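Protein-tyrosine-phosphatase PTP1 (Arabidopsis thaliana, PDB 6KRW) removes phosphate from phosphotyrosine in proteins, including the MAP kinase MPK6, and together with MKP1 represses salicylic acid and camalexin biosynthesis in plant defence. Local coordinates at residues A[31-36]-A[286-291]; A[45-48]-A[54-57]; A[244-249]-A[280-285]. All blocks are in the same frame, centred on the assembly; numbering follows the deposited sequence.

Contact 1 (A[31-36]-A[286-291]); sequences AHEFTG and DQYFFC
Tyr-288 reaches across to helix 27-39 and meets two consecutive residues there, Glu-33 with its hydroxyl and Phe-34 with its root. The Glu-33 chain runs roughly at a right angle to the tyrosine. Its carboxylate lies at the ring's edge, turned 73° from the ring plane, and Tyr-288 OH donates a hydrogen bond of 2.6 Å to Glu-33 OE2, arriving from above the carboxylate plane. Tyr-292 also bonds to OE2 while Lys-23 holds OE1 in a salt bridge, so both carboxylate oxygens are engaged. Phe-34 and Tyr-288 slide past one another in opposite directions. In both, chi1 near -169° turns the ring away from its own backbone N, which brings Phe-34 CD1 to 3.6 Å from Tyr-288 CB; the rings, with centroids 5.6 Å apart, meet obliquely. A phenylalanine in place of Tyr-288 would probably leave Glu-33 OE2 with Tyr-292 as its one remaining hydroxyl partner. Phe-289 approaches Ala-31 with its outer ring carbons, CZ 4.0 Å from Ala-31 N and CE2 4.3 Å from Ala-31 CB. Segments 31-36 and 286-291, their axes at 129°, illustrate helix-helix packing of an N-terminal helix on the C-terminal helix of the classical tyrosine phosphatase domain.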
# COMPACT_ATOMS: atom_id res chain seq x y z
N ALA A 31 -2.87 -14.27 17.94
CA ALA A 31 -4.01 -14.99 17.33
C ALA A 31 -5.32 -14.41 17.88
O ALA A 31 -6.25 -14.20 17.07
CB ALA A 31 -3.91 -16.48 17.58
N HIS A 32 -5.35 -14.16 19.20
CA HIS A 32 -6.55 -13.61 19.88
C HIS A 32 -6.87 -12.24 19.28
O HIS A 32 -8.07 -11.95 19.05
CB HIS A 32 -6.33 -13.54 21.40
CG HIS A 32 -7.57 -13.28 22.18
ND1 HIS A 32 -7.94 -12.01 22.59
CD2 HIS A 32 -8.51 -14.12 22.66
CE1 HIS A 32 -9.06 -12.08 23.27
NE2 HIS A 32 -9.43 -13.37 23.34
N GLU A 33 -5.86 -11.40 19.07
CA GLU A 33 -6.10 -10.07 18.47
C GLU A 33 -6.79 -10.24 17.11
O GLU A 33 -7.78 -9.53 16.81
CB GLU A 33 -4.81 -9.26 18.32
CG GLU A 33 -4.18 -8.84 19.62
CD GLU A 33 -2.86 -8.10 19.50
OE1 GLU A 33 -2.37 -7.58 20.51
OE2 GLU A 33 -2.31 -8.08 18.38
N PHE A 34 -6.25 -11.10 16.24
CA PHE A 34 -6.82 -11.24 14.88
C PHE A 34 -8.24 -11.81 14.94
O PHE A 34 -9.10 -11.33 14.18
CB PHE A 34 -5.92 -12.07 13.97
CG PHE A 34 -6.34 -11.99 12.54
CD1 PHE A 34 -6.08 -10.84 11.80
CD2 PHE A 34 -7.05 -13.02 11.93
CE1 PHE A 34 -6.49 -10.75 10.48
CE2 PHE A 34 -7.48 -12.90 10.62
CZ PHE A 34 -7.19 -11.78 9.89
N THR A 35 -8.48 -12.81 15.78
CA THR A 35 -9.84 -13.37 15.94
C THR A 35 -10.80 -12.26 16.37
O THR A 35 -11.96 -12.22 15.86
CB THR A 35 -9.81 -14.55 16.92
OG1 THR A 35 -8.95 -15.55 16.37
CG2 THR A 35 -11.19 -15.12 17.14
N GLY A 36 -10.36 -11.38 17.27
CA GLY A 36 -11.20 -10.25 17.71
C GLY A 36 -11.49 -9.29 16.57
O GLY A 36 -12.62 -8.80 16.44
N ASP A 286 -2.18 -15.44 9.09
CA ASP A 286 -0.75 -15.50 8.74
C ASP A 286 -0.22 -14.12 8.34
O ASP A 286 0.91 -13.78 8.73
CB ASP A 286 -0.50 -16.53 7.63
CG ASP A 286 -0.57 -17.96 8.09
OD1 ASP A 286 -0.53 -18.21 9.32
OD2 ASP A 286 -0.64 -18.83 7.22
N GLN A 287 -1.02 -13.30 7.65
CA GLN A 287 -0.58 -11.94 7.29
C GLN A 287 -0.42 -11.10 8.56
O GLN A 287 0.51 -10.33 8.63
CB GLN A 287 -1.55 -11.29 6.30
CG GLN A 287 -1.34 -11.84 4.89
CD GLN A 287 -2.42 -11.41 3.93
OE1 GLN A 287 -3.35 -10.69 4.30
NE2 GLN A 287 -2.31 -11.83 2.68
N TYR A 288 -1.32 -11.28 9.53
CA TYR A 288 -1.22 -10.52 10.79
C TYR A 288 0.04 -10.91 11.54
O TYR A 288 0.75 -10.06 12.02
CB TYR A 288 -2.52 -10.75 11.58
CG TYR A 288 -2.67 -9.84 12.76
CD1 TYR A 288 -2.96 -8.50 12.58
CD2 TYR A 288 -2.50 -10.30 14.05
CE1 TYR A 288 -3.09 -7.64 13.65
CE2 TYR A 288 -2.66 -9.45 15.13
CZ TYR A 288 -2.91 -8.11 14.93
OH TYR A 288 -3.08 -7.24 15.99
N PHE A 289 0.34 -12.21 11.58
CA PHE A 289 1.61 -12.69 12.20
C PHE A 289 2.80 -12.10 11.44
O PHE A 289 3.80 -11.71 12.07
CB PHE A 289 1.66 -14.22 12.23
CG PHE A 289 1.11 -14.81 13.50
CD1 PHE A 289 1.93 -15.01 14.60
CD2 PHE A 289 -0.22 -15.16 13.60
CE1 PHE A 289 1.42 -15.56 15.77
CE2 PHE A 289 -0.73 -15.68 14.78
CZ PHE A 289 0.09 -15.90 15.85
N PHE A 290 2.71 -12.06 10.12
CA PHE A 290 3.83 -11.54 9.30
C PHE A 290 4.09 -10.06 9.65
O PHE A 290 5.23 -9.64 9.69
CB PHE A 290 3.55 -11.76 7.82
CG PHE A 290 4.66 -11.32 6.89
CD1 PHE A 290 5.75 -12.15 6.65
CD2 PHE A 290 4.62 -10.10 6.26
CE1 PHE A 290 6.77 -11.73 5.81
CE2 PHE A 290 5.64 -9.69 5.41
CZ PHE A 290 6.73 -10.52 5.19
N CYS A 291 3.01 -9.30 9.92
CA CYS A 291 3.16 -7.89 10.36
C CYS A 291 4.04 -7.86 11.60
O CYS A 291 4.98 -7.10 11.66
CB CYS A 291 1.83 -7.26 10.79
SG CYS A 291 0.69 -6.87 9.46

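Contact 2 (A[45-48]-A[54-57]); sequences SELL and AMNS
Two short helical turns, 47-50 with Leu-47 and Leu-48 and 52-55 with Met-55, follow one another closely in the chain. Their backbones do not bond to each other across segments 45-48 and 54-57: the nearest alpha carbons, those of Leu-48 and Met-55, are 6.7 Å apart, and side chains make the contact. Within segment 45-48, Leu-48 N bonds to Ser-45 O at 3.1 Å; the turn at 54-55 is only weakly bonded and gives way to an extended backbone at Asn-56. Met-55 does most of the work. Its chain bends at chi2 (-55°) and then runs straight through the sulfur, which carries the terminal methyl back to the first turn. There Met-55 CE lies 3.5 Å from Leu-47 CB, tighter than usual for two carbons, and 3.7 Å from Leu-47 CD1. The methyl thus rests against both the root and one branch of the leucine. Leu-48 adds a looser touch, its CD2 standing 4.5 Å from Met-55 CG. Around this pair, Ile-279 packs on Leu-47 and Val-69 on Met-55. This is local apolar packing between consecutive helical turns, at the periphery of the phosphatase domain.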
# COMPACT_ATOMS: atom_id res chain seq x y z
N SER A 45 -23.19 -6.14 3.14
CA SER A 45 -24.38 -5.29 2.89
C SER A 45 -24.13 -3.85 3.33
O SER A 45 -24.81 -2.94 2.78
CB SER A 45 -25.60 -5.85 3.56
OG SER A 45 -25.41 -5.91 4.96
N GLU A 46 -23.20 -3.62 4.26
CA GLU A 46 -22.91 -2.24 4.72
C GLU A 46 -22.39 -1.40 3.56
O GLU A 46 -22.53 -0.16 3.57
CB GLU A 46 -21.96 -2.26 5.90
CG GLU A 46 -22.55 -2.95 7.12
CD GLU A 46 -21.68 -2.94 8.36
OE1 GLU A 46 -21.44 -1.84 8.90
OE2 GLU A 46 -21.22 -4.05 8.75
N LEU A 47 -21.70 -2.03 2.59
CA LEU A 47 -21.13 -1.29 1.44
C LEU A 47 -22.24 -0.61 0.63
O LEU A 47 -21.96 0.41 -0.01
CB LEU A 47 -20.33 -2.26 0.56
CG LEU A 47 -19.14 -2.89 1.25
CD1 LEU A 47 -18.56 -3.95 0.34
CD2 LEU A 47 -18.10 -1.87 1.62
N LEU A 48 -23.47 -1.13 0.65
CA LEU A 48 -24.54 -0.49 -0.15
C LEU A 48 -24.88 0.91 0.38
O LEU A 48 -25.40 1.69 -0.41
CB LEU A 48 -25.80 -1.34 -0.09
CG LEU A 48 -25.65 -2.74 -0.66
CD1 LEU A 48 -26.95 -3.49 -0.46
CD2 LEU A 48 -25.26 -2.68 -2.13
N ALA A 54 -18.95 3.57 -5.57
CA ALA A 54 -18.32 2.33 -6.06
C ALA A 54 -19.38 1.35 -6.55
O ALA A 54 -19.05 0.54 -7.47
CB ALA A 54 -17.49 1.69 -4.96
N MET A 55 -20.55 1.34 -5.90
CA MET A 55 -21.62 0.33 -6.18
C MET A 55 -22.54 0.85 -7.30
O MET A 55 -23.41 0.09 -7.71
CB MET A 55 -22.43 -0.01 -4.93
CG MET A 55 -21.63 -0.69 -3.82
SD MET A 55 -20.78 -2.17 -4.35
CE MET A 55 -19.86 -2.60 -2.89
N ASN A 56 -22.32 2.07 -7.80
CA ASN A 56 -23.10 2.67 -8.91
C ASN A 56 -23.03 1.78 -10.14
O ASN A 56 -21.92 1.29 -10.43
CB ASN A 56 -22.51 4.01 -9.35
CG ASN A 56 -23.41 5.17 -9.07
OD1 ASN A 56 -24.61 4.99 -8.97
ND2 ASN A 56 -22.82 6.36 -8.95
N SER A 57 -24.11 1.73 -10.91
CA SER A 57 -24.15 0.92 -12.16
C SER A 57 -23.08 1.41 -13.14
O SER A 57 -22.47 0.57 -13.82
CB SER A 57 -25.52 0.94 -12.76
OG SER A 57 -25.81 2.23 -13.26

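Contact 3 (A[244-249]-A[280-285]); sequences TGTYCA and GMVQTM
The helix that follows the phosphate-binding loop of a classical tyrosine phosphatase meets, in this contact, the loop that carries the glutamine assigned, by similarity, to substrate binding. Gly-245 makes the close approach possible: its CA lies 4.6 Å from that of Met-281, and a side chain at this position would run into Val-282 N. Two residues close over the glycine. Met-281 bends at both chi2 and chi3, a double turn that folds the thioether back on the helix and brings its CE to 3.6 Å from Gly-245 CA, with SD also beside that carbon. Val-282 uses its two branches differently. CG2 presses on the backbone of the same glycine, 3.7 Å from Gly-245 C, whereas CG1, placed anti to the backbone N (chi1 -170°), reaches Thr-246 OG1 at 3.9 Å. That hydroxyl is hydrogen-bonded to Gly-242 O, so the valine packs against an oxygen whose polar need is met within its own helix. Next along the loop, Gln-283 curls back on itself: NE2 donates to Gly-280 O over 2.8 Å, nearly straight at 171°, in the carbonyl plane and on a lone pair. This bond should limit rotation of the terminal amide. Backbone bonds between Val-282 and Ile-241 tie the loop directly to the phosphate-binding loop, and Arg-275 holds the carbonyls of Met-281 and Val-282. Thr-284 then caps the start of helix 285-303 through a bond to Gln-287 N. The whole is consistent with the Q-loop of classical tyrosine phosphatases, seated on the helix behind the catalytic cysteine.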
# COMPACT_ATOMS: atom_id res chain seq x y z
N THR A 244 -1.56 -5.55 0.58
CA THR A 244 -1.50 -4.07 0.68
C THR A 244 -1.64 -3.63 2.14
O THR A 244 -0.85 -2.86 2.60
CB THR A 244 -2.60 -3.47 -0.18
OG1 THR A 244 -2.27 -3.71 -1.54
CG2 THR A 244 -2.76 -1.97 0.02
N GLY A 245 -2.65 -4.13 2.84
CA GLY A 245 -2.84 -3.72 4.24
C GLY A 245 -1.70 -4.15 5.13
O GLY A 245 -1.30 -3.41 6.03
N THR A 246 -1.15 -5.35 4.88
CA THR A 246 -0.02 -5.86 5.67
C THR A 246 1.18 -4.93 5.45
O THR A 246 1.81 -4.56 6.41
CB THR A 246 0.25 -7.32 5.27
OG1 THR A 246 -0.93 -8.11 5.43
CG2 THR A 246 1.38 -7.93 6.06
N TYR A 247 1.54 -4.62 4.19
CA TYR A 247 2.68 -3.72 3.94
C TYR A 247 2.44 -2.37 4.64
O TYR A 247 3.31 -1.85 5.34
CB TYR A 247 2.98 -3.50 2.45
CG TYR A 247 4.12 -2.53 2.35
CD1 TYR A 247 5.43 -2.97 2.55
CD2 TYR A 247 3.90 -1.19 2.17
CE1 TYR A 247 6.45 -2.05 2.63
CE2 TYR A 247 4.91 -0.26 2.25
CZ TYR A 247 6.20 -0.71 2.46
OH TYR A 247 7.14 0.22 2.63
N CYS A 248 1.26 -1.79 4.43
CA CYS A 248 0.95 -0.47 5.04
C CYS A 248 1.11 -0.55 6.57
O CYS A 248 1.62 0.38 7.17
CB CYS A 248 -0.45 -0.02 4.67
SG CYS A 248 -0.62 0.44 2.93
N ALA A 249 0.67 -1.64 7.20
CA ALA A 249 0.75 -1.77 8.66
C ALA A 249 2.21 -1.75 9.11
O ALA A 249 2.55 -1.13 10.13
CB ALA A 249 0.02 -2.99 9.15
N GLY A 280 -11.50 -4.66 5.06
CA GLY A 280 -10.77 -5.95 5.01
C GLY A 280 -9.25 -5.81 4.98
O GLY A 280 -8.56 -6.82 4.71
N MET A 281 -8.69 -4.65 5.26
CA MET A 281 -7.21 -4.51 5.29
C MET A 281 -6.63 -5.55 6.25
O MET A 281 -7.07 -5.66 7.36
CB MET A 281 -6.82 -3.09 5.71
CG MET A 281 -7.21 -2.06 4.68
SD MET A 281 -5.98 -1.83 3.37
CE MET A 281 -4.88 -0.71 4.20
N VAL A 282 -5.60 -6.30 5.75
CA VAL A 282 -4.95 -7.46 6.43
C VAL A 282 -5.94 -8.61 6.39
O VAL A 282 -6.83 -8.70 7.24
CB VAL A 282 -4.37 -7.18 7.83
CG1 VAL A 282 -3.51 -8.36 8.31
CG2 VAL A 282 -3.55 -5.92 7.84
N GLN A 283 -5.78 -9.51 5.41
CA GLN A 283 -6.82 -10.53 5.13
C GLN A 283 -6.71 -11.78 6.00
O GLN A 283 -7.76 -12.38 6.27
CB GLN A 283 -6.83 -10.85 3.65
CG GLN A 283 -7.53 -9.78 2.84
CD GLN A 283 -9.00 -10.04 2.93
OE1 GLN A 283 -9.50 -11.01 2.36
NE2 GLN A 283 -9.70 -9.17 3.65
N THR A 284 -5.52 -12.19 6.40
CA THR A 284 -5.42 -13.53 7.04
C THR A 284 -4.65 -13.47 8.35
O THR A 284 -3.87 -12.55 8.55
CB THR A 284 -4.75 -14.55 6.10
OG1 THR A 284 -3.37 -14.21 6.01
CG2 THR A 284 -5.35 -14.60 4.72
N MET A 285 -4.81 -14.50 9.17
CA MET A 285 -4.06 -14.55 10.44
C MET A 285 -2.56 -14.70 10.14
O MET A 285 -1.76 -14.09 10.86
CB MET A 285 -4.57 -15.69 11.33
CG MET A 285 -3.93 -15.71 12.70
SD MET A 285 -4.52 -17.05 13.76
CE MET A 285 -6.16 -16.44 14.15

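In the fold
Contacts 1 and 3 form one continuous piece of packing, their centres about 10 Å apart. Gln-287 of helix 285-303, which begins where the loop of contact 3 ends, reaches Thr-246 (CB to OG1 3.4 Å), while Phe-34 touches the loop itself, its CZ 3.4 Å from Thr-284 C. Along the chain, contact 1 encloses both of the others. Contact 3 lies nearest the catalytic centre, with Gly-245 about 7 Å from the side chain of the nucleophile Cys-237. Contact 2 stands apart, centred about 28 Å from contact 1 and 22 Å from contact 3, yet its Leu-47 side chain is about 9 Å from that of Ile-241 in the phosphate-binding loop.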